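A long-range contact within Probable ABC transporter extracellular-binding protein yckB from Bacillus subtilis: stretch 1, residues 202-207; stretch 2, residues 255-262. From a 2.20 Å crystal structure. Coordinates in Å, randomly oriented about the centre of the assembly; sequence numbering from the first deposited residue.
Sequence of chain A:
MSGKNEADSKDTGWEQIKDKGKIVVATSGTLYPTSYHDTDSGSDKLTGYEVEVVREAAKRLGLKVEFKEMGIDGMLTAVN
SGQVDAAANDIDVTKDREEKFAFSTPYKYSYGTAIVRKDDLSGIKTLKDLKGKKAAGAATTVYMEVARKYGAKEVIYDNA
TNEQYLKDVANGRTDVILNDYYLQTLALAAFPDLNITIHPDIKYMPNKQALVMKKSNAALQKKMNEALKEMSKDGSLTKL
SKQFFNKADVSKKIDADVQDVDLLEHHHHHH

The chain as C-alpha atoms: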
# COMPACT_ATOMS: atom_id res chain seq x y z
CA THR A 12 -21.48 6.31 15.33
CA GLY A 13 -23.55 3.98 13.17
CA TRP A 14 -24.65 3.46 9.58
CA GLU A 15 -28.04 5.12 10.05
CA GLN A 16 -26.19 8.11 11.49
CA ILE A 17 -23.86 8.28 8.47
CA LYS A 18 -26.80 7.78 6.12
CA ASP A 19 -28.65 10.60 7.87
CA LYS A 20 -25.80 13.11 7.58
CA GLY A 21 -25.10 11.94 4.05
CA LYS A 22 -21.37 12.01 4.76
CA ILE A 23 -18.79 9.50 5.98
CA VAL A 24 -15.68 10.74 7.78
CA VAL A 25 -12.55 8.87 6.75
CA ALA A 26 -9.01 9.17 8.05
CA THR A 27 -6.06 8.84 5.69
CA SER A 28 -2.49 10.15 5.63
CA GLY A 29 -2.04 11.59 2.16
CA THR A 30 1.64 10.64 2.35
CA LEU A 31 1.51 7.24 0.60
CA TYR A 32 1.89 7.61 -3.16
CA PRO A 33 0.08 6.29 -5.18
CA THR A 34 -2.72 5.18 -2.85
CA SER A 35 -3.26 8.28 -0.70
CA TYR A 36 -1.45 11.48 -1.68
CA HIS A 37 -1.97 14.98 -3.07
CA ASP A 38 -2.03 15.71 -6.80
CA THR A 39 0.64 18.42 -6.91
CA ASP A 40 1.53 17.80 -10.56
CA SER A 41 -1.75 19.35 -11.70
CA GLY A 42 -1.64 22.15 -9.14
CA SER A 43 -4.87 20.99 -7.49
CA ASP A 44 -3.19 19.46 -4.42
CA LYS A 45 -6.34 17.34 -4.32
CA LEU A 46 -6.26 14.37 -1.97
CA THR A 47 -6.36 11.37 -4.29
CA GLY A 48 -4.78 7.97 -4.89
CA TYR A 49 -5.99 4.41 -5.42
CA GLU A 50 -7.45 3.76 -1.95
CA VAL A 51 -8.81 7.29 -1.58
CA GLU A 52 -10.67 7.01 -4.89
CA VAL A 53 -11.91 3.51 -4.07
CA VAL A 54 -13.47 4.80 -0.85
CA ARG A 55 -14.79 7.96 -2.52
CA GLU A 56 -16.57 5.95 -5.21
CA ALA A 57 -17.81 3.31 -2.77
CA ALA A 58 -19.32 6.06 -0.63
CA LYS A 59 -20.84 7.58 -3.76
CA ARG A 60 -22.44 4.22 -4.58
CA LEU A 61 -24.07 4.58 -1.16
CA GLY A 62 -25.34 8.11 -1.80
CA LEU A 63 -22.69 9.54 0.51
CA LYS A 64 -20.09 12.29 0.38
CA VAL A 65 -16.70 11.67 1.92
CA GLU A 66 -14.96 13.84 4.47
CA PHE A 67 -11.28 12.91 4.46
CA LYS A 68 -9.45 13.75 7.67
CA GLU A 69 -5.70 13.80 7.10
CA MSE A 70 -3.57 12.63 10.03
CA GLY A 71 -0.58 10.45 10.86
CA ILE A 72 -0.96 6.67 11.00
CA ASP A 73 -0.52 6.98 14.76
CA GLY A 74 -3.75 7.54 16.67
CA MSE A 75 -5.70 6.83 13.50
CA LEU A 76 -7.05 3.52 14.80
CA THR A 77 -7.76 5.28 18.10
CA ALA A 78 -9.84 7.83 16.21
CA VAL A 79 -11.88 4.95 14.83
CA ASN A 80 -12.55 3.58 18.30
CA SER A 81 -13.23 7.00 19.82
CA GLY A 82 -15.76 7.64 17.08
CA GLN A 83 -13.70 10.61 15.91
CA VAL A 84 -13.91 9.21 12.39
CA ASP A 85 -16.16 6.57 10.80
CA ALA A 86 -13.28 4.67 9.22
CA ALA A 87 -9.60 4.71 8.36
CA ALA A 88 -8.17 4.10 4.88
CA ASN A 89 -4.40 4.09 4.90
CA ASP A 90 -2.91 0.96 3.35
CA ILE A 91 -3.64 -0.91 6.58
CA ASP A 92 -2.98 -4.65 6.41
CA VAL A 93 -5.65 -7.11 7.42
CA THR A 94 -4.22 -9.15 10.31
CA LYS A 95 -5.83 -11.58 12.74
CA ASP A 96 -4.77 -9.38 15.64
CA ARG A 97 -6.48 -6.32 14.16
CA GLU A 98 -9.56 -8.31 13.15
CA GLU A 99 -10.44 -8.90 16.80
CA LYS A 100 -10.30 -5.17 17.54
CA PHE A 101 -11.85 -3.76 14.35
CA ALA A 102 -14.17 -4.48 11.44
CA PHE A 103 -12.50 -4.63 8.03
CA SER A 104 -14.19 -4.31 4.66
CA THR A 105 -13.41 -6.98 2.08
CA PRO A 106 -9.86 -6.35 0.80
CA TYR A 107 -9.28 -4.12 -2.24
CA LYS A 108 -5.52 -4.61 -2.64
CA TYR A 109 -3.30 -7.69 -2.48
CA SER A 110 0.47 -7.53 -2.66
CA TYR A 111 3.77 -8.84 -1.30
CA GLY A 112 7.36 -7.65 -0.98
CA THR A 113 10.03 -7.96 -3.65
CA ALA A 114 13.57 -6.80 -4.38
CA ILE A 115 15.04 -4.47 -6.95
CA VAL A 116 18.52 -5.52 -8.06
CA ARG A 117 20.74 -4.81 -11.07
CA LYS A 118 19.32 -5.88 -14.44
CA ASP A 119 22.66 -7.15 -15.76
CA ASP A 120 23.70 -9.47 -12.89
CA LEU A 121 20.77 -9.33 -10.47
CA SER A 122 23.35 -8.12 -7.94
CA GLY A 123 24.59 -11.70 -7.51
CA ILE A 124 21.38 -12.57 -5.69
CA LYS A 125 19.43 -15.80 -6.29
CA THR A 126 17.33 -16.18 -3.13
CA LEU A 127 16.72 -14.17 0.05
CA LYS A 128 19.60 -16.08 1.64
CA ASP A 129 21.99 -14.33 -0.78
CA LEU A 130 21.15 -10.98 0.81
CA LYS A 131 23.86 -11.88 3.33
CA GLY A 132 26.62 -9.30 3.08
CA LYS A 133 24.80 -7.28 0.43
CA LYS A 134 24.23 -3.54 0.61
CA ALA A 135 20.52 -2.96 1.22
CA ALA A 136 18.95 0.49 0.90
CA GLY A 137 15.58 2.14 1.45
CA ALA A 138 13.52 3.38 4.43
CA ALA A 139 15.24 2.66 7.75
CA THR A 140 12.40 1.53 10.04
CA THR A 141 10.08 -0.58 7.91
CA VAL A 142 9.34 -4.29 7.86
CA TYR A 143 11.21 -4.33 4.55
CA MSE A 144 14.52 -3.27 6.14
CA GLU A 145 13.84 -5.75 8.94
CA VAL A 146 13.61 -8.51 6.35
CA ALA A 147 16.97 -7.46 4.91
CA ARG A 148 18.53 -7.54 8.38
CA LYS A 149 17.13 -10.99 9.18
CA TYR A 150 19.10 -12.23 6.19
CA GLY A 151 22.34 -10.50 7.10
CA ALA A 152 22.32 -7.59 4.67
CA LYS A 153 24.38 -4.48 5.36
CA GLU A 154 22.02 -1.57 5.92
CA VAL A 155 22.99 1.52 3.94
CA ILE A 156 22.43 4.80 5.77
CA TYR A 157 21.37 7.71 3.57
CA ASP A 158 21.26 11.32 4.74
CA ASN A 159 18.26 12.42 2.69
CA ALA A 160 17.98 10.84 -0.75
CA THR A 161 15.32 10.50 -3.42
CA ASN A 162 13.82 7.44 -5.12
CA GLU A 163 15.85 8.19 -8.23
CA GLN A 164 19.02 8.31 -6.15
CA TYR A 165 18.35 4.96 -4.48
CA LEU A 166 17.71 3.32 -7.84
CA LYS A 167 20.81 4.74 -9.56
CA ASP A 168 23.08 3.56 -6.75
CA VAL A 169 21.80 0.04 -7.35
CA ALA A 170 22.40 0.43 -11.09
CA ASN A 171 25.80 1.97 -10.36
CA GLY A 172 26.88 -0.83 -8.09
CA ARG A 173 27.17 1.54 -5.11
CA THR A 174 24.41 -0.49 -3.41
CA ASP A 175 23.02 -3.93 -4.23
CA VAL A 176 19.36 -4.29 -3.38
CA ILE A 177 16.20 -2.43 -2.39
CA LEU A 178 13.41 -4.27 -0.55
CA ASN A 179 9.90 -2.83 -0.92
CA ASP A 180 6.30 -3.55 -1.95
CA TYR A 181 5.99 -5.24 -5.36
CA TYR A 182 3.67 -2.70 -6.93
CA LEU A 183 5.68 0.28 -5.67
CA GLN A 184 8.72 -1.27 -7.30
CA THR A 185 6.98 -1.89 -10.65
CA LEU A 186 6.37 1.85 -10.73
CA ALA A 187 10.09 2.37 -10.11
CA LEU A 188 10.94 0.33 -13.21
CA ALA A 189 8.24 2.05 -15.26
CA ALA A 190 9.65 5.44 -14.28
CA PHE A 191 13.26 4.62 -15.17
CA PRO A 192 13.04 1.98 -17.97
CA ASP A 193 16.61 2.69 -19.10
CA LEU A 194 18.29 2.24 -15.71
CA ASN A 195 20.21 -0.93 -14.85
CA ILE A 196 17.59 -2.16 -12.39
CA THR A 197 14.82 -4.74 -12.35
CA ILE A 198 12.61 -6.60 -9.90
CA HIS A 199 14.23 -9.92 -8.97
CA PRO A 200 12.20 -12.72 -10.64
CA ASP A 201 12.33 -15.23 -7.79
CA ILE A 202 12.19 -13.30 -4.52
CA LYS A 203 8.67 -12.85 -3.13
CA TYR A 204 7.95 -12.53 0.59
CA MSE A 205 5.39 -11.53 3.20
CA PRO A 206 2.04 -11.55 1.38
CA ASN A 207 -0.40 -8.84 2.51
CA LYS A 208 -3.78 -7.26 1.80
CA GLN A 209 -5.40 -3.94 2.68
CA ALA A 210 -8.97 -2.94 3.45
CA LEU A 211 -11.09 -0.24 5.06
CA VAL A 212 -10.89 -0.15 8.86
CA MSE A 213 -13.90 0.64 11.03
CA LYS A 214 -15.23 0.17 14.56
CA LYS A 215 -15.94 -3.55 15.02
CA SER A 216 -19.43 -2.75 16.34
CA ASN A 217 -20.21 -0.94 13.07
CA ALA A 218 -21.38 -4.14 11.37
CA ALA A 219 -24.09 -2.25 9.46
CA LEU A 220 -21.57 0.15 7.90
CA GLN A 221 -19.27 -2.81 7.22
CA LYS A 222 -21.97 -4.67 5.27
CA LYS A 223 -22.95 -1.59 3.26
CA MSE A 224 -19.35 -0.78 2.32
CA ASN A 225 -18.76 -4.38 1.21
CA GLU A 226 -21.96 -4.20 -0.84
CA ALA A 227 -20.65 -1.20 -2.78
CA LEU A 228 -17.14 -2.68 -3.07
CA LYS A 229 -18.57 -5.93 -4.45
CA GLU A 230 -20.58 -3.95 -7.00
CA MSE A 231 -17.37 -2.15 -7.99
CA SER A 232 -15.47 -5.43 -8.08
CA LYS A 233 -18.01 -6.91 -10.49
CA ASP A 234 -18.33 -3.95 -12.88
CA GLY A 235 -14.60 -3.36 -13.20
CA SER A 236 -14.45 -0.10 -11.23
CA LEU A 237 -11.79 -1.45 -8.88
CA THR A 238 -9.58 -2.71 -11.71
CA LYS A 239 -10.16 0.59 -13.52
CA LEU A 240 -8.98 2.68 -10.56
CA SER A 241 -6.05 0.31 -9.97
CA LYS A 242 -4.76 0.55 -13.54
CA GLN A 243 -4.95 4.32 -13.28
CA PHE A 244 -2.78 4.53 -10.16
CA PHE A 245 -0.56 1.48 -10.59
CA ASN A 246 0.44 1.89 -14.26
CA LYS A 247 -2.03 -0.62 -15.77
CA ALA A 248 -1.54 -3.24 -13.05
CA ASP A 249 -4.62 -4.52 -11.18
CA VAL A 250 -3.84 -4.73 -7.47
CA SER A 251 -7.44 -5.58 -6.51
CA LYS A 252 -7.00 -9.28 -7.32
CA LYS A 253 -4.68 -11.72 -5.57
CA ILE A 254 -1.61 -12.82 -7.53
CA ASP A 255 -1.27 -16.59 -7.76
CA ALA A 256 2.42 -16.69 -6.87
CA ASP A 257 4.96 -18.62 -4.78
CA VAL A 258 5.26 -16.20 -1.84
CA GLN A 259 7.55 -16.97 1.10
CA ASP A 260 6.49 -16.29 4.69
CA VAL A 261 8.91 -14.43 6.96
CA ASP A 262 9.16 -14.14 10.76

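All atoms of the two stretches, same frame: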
# COMPACT_ATOMS: atom_id res chain seq x y z
N ILE A 202 12.43 -13.70 -5.90
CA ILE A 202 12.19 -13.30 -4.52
C ILE A 202 10.82 -12.66 -4.32
O ILE A 202 10.51 -11.63 -4.90
CB ILE A 202 13.30 -12.34 -4.05
CG1 ILE A 202 14.63 -13.09 -3.98
CG2 ILE A 202 12.94 -11.73 -2.70
CD1 ILE A 202 15.85 -12.20 -3.75
N LYS A 203 10.01 -13.31 -3.49
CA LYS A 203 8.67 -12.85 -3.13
C LYS A 203 8.50 -13.21 -1.66
O LYS A 203 8.73 -14.36 -1.27
CB LYS A 203 7.59 -13.56 -3.97
CG LYS A 203 7.70 -13.36 -5.49
CD LYS A 203 6.65 -14.21 -6.21
CE LYS A 203 6.61 -13.94 -7.72
NZ LYS A 203 7.91 -14.23 -8.39
N TYR A 204 8.10 -12.25 -0.83
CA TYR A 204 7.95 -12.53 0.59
C TYR A 204 6.87 -11.69 1.26
O TYR A 204 6.49 -10.62 0.78
CB TYR A 204 9.28 -12.27 1.32
CG TYR A 204 9.81 -10.87 1.06
CD1 TYR A 204 10.50 -10.58 -0.11
CD2 TYR A 204 9.53 -9.83 1.94
CE1 TYR A 204 10.89 -9.29 -0.41
CE2 TYR A 204 9.91 -8.52 1.64
CZ TYR A 204 10.59 -8.26 0.46
OH TYR A 204 10.92 -6.98 0.11
N MSE A 205 6.39 -12.20 2.39
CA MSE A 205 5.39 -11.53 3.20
C MSE A 205 4.14 -11.04 2.49
O MSE A 205 3.94 -9.84 2.33
CB MSE A 205 6.03 -10.34 3.91
CG MSE A 205 5.13 -9.68 4.94
SE MSE A 205 5.63 -7.85 5.23
CE MSE A 205 7.54 -8.13 5.46
N PRO A 206 3.26 -11.97 2.07
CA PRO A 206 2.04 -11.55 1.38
C PRO A 206 1.22 -10.64 2.31
O PRO A 206 1.33 -10.74 3.53
CB PRO A 206 1.34 -12.87 1.09
CG PRO A 206 1.75 -13.73 2.26
CD PRO A 206 3.23 -13.41 2.38
N ASN A 207 0.41 -9.76 1.73
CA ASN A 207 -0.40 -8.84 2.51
C ASN A 207 -1.58 -8.32 1.71
O ASN A 207 -1.58 -8.38 0.48
CB ASN A 207 0.47 -7.66 3.00
CG ASN A 207 1.14 -6.90 1.84
OD1 ASN A 207 0.50 -6.14 1.12
ND2 ASN A 207 2.44 -7.12 1.68
N ASP A 255 -1.58 -15.20 -8.02
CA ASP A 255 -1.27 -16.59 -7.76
C ASP A 255 0.24 -16.76 -7.92
O ASP A 255 0.73 -17.02 -9.02
CB ASP A 255 -2.02 -17.49 -8.75
CG ASP A 255 -1.71 -18.96 -8.55
OD1 ASP A 255 -1.76 -19.44 -7.40
OD2 ASP A 255 -1.42 -19.65 -9.56
N ALA A 256 0.97 -16.58 -6.83
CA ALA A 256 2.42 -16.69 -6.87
C ALA A 256 3.00 -17.45 -5.68
O ALA A 256 2.34 -17.63 -4.66
CB ALA A 256 3.04 -15.30 -6.95
N ASP A 257 4.25 -17.88 -5.83
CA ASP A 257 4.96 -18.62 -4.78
C ASP A 257 5.57 -17.60 -3.81
O ASP A 257 6.72 -17.20 -3.96
CB ASP A 257 6.07 -19.46 -5.41
CG ASP A 257 6.66 -20.48 -4.44
OD1 ASP A 257 7.13 -20.09 -3.35
OD2 ASP A 257 6.66 -21.68 -4.79
N VAL A 258 4.79 -17.19 -2.81
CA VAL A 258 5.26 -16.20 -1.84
C VAL A 258 5.72 -16.83 -0.53
O VAL A 258 5.00 -17.60 0.10
CB VAL A 258 4.17 -15.15 -1.54
CG1 VAL A 258 4.76 -14.02 -0.70
CG2 VAL A 258 3.59 -14.61 -2.83
N GLN A 259 6.93 -16.46 -0.12
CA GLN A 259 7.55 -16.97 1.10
C GLN A 259 7.16 -16.20 2.36
O GLN A 259 7.15 -14.97 2.36
CB GLN A 259 9.07 -16.93 0.92
CG GLN A 259 9.88 -17.50 2.06
CD GLN A 259 11.37 -17.45 1.78
OE1 GLN A 259 11.83 -17.95 0.75
NE2 GLN A 259 12.12 -16.84 2.68
N ASP A 260 6.85 -16.92 3.43
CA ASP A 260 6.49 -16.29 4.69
C ASP A 260 7.76 -15.97 5.47
O ASP A 260 8.73 -16.73 5.43
CB ASP A 260 5.59 -17.20 5.52
CG ASP A 260 4.12 -17.10 5.13
OD1 ASP A 260 3.55 -15.99 5.23
OD2 ASP A 260 3.54 -18.13 4.74
N VAL A 261 7.76 -14.84 6.17
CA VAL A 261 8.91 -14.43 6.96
C VAL A 261 8.50 -14.14 8.41
O VAL A 261 7.37 -13.74 8.67
CB VAL A 261 9.58 -13.17 6.36
CG1 VAL A 261 10.84 -12.82 7.14
CG2 VAL A 261 9.91 -13.41 4.89
N ASP A 262 9.42 -14.36 9.34
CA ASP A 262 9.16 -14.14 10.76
C ASP A 262 8.83 -12.70 11.12
O ASP A 262 7.68 -12.44 11.52
CB ASP A 262 10.36 -14.61 11.59
CG ASP A 262 10.69 -16.07 11.35
OD1 ASP A 262 11.04 -16.42 10.21
OD2 ASP A 262 10.59 -16.87 12.31

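The contact is a single beta bridge between Tyr-204 and Gln-259, pinned by two backbone hydrogen bonds and padded by a small apolar cover in which Val-258 touches four residues. Its first rule is that one residue can serve both bonds. Gln-259 donates from its N to the O of Lys-203, 3.0 Å away and close to linear at 163°, and its O accepts from the N of Met-205 at 2.9 Å and 151°. The two partners flank Tyr-204, so the two stretches are held on both sides of that residue, and its CA lies 4.5 Å from the CA of Gln-259. The closeness of the backbones also brings the CA of Tyr-204 to 3.1 Å from the O of Gln-259, a CA-H...O contact that shares the acceptor already used by Met-205.

The pairing does not spread into a longer ladder. The touching segments run 80° apart end to end, and stretch 2 forms no regular strand. Met-205, with phi/psi of 51/71, departs from the extended conformation directly after the bridge, yet its N still reaches its acceptor. Pro-206, which follows, has no backbone N-H to offer a further bond.

The bridge uses main-chain atoms, and the side chain of Gln-259 starts sideways and its end leads away. Val-258 and Val-261 supply much of the packing. Val-258, with chi1 in t, sets CG1 against stretch 1, 3.5 Å from CD of Pro-206 and 3.7 Å from C of Tyr-204, so a single methyl meets both a proline ring and the backbone beside it. Val-261 points toward stretch 1 and places CG2 3.8 Å from CB of Tyr-204. That contact is made at the root of the tyrosine, whose side chain points away overall and whose hydroxyl is hydrogen-bonded elsewhere in the structure.

Lys-203 contributes its carbon chain as well as its backbone O. The whole residue gives the largest covered area of the contact, 88 Å², with its CD 3.8 Å from CB of Ala-256 and 3.7 Å from O of Asp-257, while the end of the side chain leads away and makes no salt bridge across the interface.

Each stretch also braces itself. In stretch 1, ND2 of Asn-207 donates to O of Met-205 at 3.2 Å, spanning Pro-206; in stretch 2, N of Val-258 makes a weak bond to O of Ala-256 at 3.1 Å. With 401 Å² buried in total, the contact is modest: the hydrogen bonds between the stretches are all backbone to backbone, and side chains supply apolar cover.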